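Local atomic coordinates of EH1AB1 (Metagenome, PDB entry 6RB0), a protein that probably hydrolyses carboxylic esters, as an alpha/beta hydrolase of the serine esterase type, here with a bound hexylphosphonate monoester. Residues G268-R273 with T298-F303. Sequence-based numbering, arbitrary orientation.
Sequences GYDPLR and TIHGFF. With MHH (methyl hydrogen (R)-hexylphosphonate), chain E.
His300 turns the ND1 edge of its imidazole to the carboxylate of Asp270, an arrangement that illustrates how two loops of an alpha/beta hydrolase bring a histidine and a carboxylate together. Both side chains extend with CG anti to the backbone N (chi1 -179° in Asp270, -165° in His300), which brings the carboxylate and the imidazole together between the two loops. His300 ND1 donates to Asp270 OD2 at 2.6 Å, almost straight and within the ring plane, yet the carboxylate and ring planes stand 69° apart, and OD2 is met from above the carboxylate plane. Asp270 OD1 accepts from Leu272 N at 2.8 Å, a capping bond that steadies the carboxylate ahead of helix 273-285. Obliquely to the ring, Leu272 CD1 lies 3.4 Å from His300 CE1. Next to this pair in the chain, Tyr269 N donates to Thr298 O at 3.0 Å, and a water links Tyr269 O to His300 N. His300 NE2 is hydrogen-bonded to Ser175 OG and lies 3.4 Å from MHH C7, the methyl carbon of the phosphonate ester. A phenylalanine in place of His300 would probably leave the Asp270 carboxylate without its imidazole mate and Ser175 without its NE2 partner. The chemistry is consistent with a Ser-His-Asp triad, in which the carboxylate would fix the rotation of the imidazole so that its other nitrogen faces the serine.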
loop_
_atom_site.group_PDB
_atom_site.type_symbol
_atom_site.label_atom_id
_atom_site.label_comp_id
_atom_site.label_asym_id
_atom_site.label_seq_id
_atom_site.Cartn_x
_atom_site.Cartn_y
_atom_site.Cartn_z
ATOM N N GLY A 268 3.861 4.154 14.013
ATOM C CA GLY A 268 4.141 3.167 15.073
ATOM C C GLY A 268 3.914 3.720 16.469
ATOM O O GLY A 268 3.345 2.972 17.300
ATOM N N TYR A 269 4.332 4.970 16.719
ATOM C CA TYR A 269 4.324 5.624 18.055
ATOM C C TYR A 269 3.189 6.639 18.140
ATOM O O TYR A 269 3.364 7.728 18.697
ATOM C CB TYR A 269 5.680 6.271 18.335
ATOM C CG TYR A 269 6.726 5.258 18.707
ATOM C CD1 TYR A 269 6.869 4.855 20.028
ATOM C CD2 TYR A 269 7.523 4.651 17.743
ATOM C CE1 TYR A 269 7.815 3.911 20.392
ATOM C CE2 TYR A 269 8.478 3.706 18.092
ATOM C CZ TYR A 269 8.614 3.332 19.421
ATOM O OH TYR A 269 9.527 2.390 19.790
ATOM N N ASP A 270 2.038 6.267 17.604
ATOM C CA ASP A 270 0.846 7.142 17.520
ATOM C C ASP A 270 -0.238 6.527 18.393
ATOM O O ASP A 270 -0.575 5.364 18.217
ATOM C CB ASP A 270 0.421 7.298 16.060
ATOM C CG ASP A 270 -0.780 8.198 15.847
ATOM O OD1 ASP A 270 -1.381 8.649 16.848
ATOM O OD2 ASP A 270 -1.102 8.442 14.667
ATOM N N PRO A 271 -0.812 7.261 19.371
ATOM C CA PRO A 271 -1.958 6.747 20.122
ATOM C C PRO A 271 -3.108 6.271 19.222
ATOM O O PRO A 271 -3.809 5.365 19.624
ATOM C CB PRO A 271 -2.397 7.942 20.985
ATOM C CG PRO A 271 -1.720 9.139 20.342
ATOM C CD PRO A 271 -0.405 8.600 19.828
ATOM N N LEU A 272 -3.257 6.862 18.031
ATOM C CA LEU A 272 -4.347 6.533 17.070
ATOM C C LEU A 272 -4.026 5.271 16.264
ATOM O O LEU A 272 -4.899 4.847 15.485
ATOM C CB LEU A 272 -4.559 7.720 16.129
ATOM C CG LEU A 272 -4.904 9.039 16.816
ATOM C CD1 LEU A 272 -5.211 10.121 15.790
ATOM C CD2 LEU A 272 -6.070 8.859 17.773
ATOM N N ARG A 273 -2.853 4.670 16.440
ATOM C CA ARG A 273 -2.408 3.553 15.563
ATOM C C ARG A 273 -3.450 2.426 15.547
ATOM O O ARG A 273 -3.876 2.039 14.461
ATOM C CB ARG A 273 -1.046 3.034 16.016
ATOM C CG ARG A 273 -0.520 1.893 15.158
ATOM C CD ARG A 273 0.659 1.241 15.831
ATOM N NE ARG A 273 0.210 0.432 16.956
ATOM C CZ ARG A 273 0.988 0.015 17.947
ATOM N NH1 ARG A 273 2.264 0.368 17.999
ATOM N NH2 ARG A 273 0.470 -0.734 18.901
ATOM N N THR A 298 8.091 6.231 13.905
ATOM C CA THR A 298 7.702 7.644 13.697
ATOM C C THR A 298 6.430 7.924 14.499
ATOM O O THR A 298 5.800 6.969 15.007
ATOM C CB THR A 298 7.582 7.990 12.207
ATOM O OG1 THR A 298 7.566 9.413 12.093
ATOM C CG2 THR A 298 6.340 7.425 11.555
ATOM N N ILE A 299 6.060 9.199 14.546
ATOM C CA ILE A 299 5.019 9.750 15.456
ATOM C C ILE A 299 3.857 10.267 14.621
ATOM O O ILE A 299 4.038 10.530 13.420
ATOM C CB ILE A 299 5.613 10.870 16.325
ATOM C CG1 ILE A 299 6.384 11.873 15.468
ATOM C CG2 ILE A 299 6.476 10.289 17.429
ATOM C CD1 ILE A 299 6.541 13.223 16.100
ATOM N N HIS A 300 2.714 10.447 15.269
ATOM C CA HIS A 300 1.581 11.228 14.726
ATOM C C HIS A 300 2.084 12.574 14.201
ATOM O O HIS A 300 2.822 13.243 14.948
ATOM C CB HIS A 300 0.556 11.459 15.824
ATOM C CG HIS A 300 -0.733 11.921 15.266
ATOM N ND1 HIS A 300 -1.617 11.040 14.699
ATOM C CD2 HIS A 300 -1.256 13.155 15.128
ATOM C CE1 HIS A 300 -2.662 11.703 14.265
ATOM N NE2 HIS A 300 -2.466 13.005 14.519
ATOM N N GLY A 301 1.691 12.963 12.984
ATOM C CA GLY A 301 2.035 14.269 12.388
ATOM C C GLY A 301 3.134 14.174 11.343
ATOM O O GLY A 301 3.324 15.149 10.619
ATOM N N PHE A 302 3.819 13.037 11.225
ATOM C CA PHE A 302 5.050 12.926 10.399
ATOM C C PHE A 302 4.733 13.173 8.918
ATOM O O PHE A 302 5.634 13.581 8.173
ATOM C CB PHE A 302 5.732 11.577 10.623
ATOM C CG PHE A 302 5.191 10.413 9.836
ATOM C CD1 PHE A 302 4.026 9.768 10.219
ATOM C CD2 PHE A 302 5.896 9.913 8.754
ATOM C CE1 PHE A 302 3.549 8.677 9.507
ATOM C CE2 PHE A 302 5.422 8.822 8.041
ATOM C CZ PHE A 302 4.250 8.204 8.421
ATOM N N PHE A 303 3.490 12.938 8.504
ATOM C CA PHE A 303 3.023 13.079 7.103
ATOM C C PHE A 303 3.145 14.535 6.638
ATOM O O PHE A 303 3.295 14.766 5.412
ATOM C CB PHE A 303 1.571 12.620 7.010
ATOM C CG PHE A 303 1.044 12.381 5.623
ATOM C CD1 PHE A 303 0.237 13.316 5.000
ATOM C CD2 PHE A 303 1.313 11.194 4.967
ATOM C CE1 PHE A 303 -0.272 13.076 3.737
ATOM C CE2 PHE A 303 0.793 10.953 3.707
ATOM C CZ PHE A 303 0.003 11.893 3.097
HETATM C C1 MHH E . -5.468 14.512 15.832
HETATM C C2 MHH E . -6.628 14.900 16.748
HETATM C C3 MHH E . -7.848 13.984 16.603
HETATM C C7 MHH E . -2.451 16.407 14.340
HETATM P P MHH E . -5.027 15.488 14.355
HETATM O O1 MHH E . -3.757 16.390 14.909
HETATM O O2 MHH E . -6.131 16.235 13.644
HETATM C C4 MHH E . -9.188 14.722 16.729
HETATM C C5 MHH E . -10.065 14.217 17.872
HETATM C C6 MHH E . -11.506 14.089 17.408
HETATM O O HOH W 1 2.689 10.106 17.931
#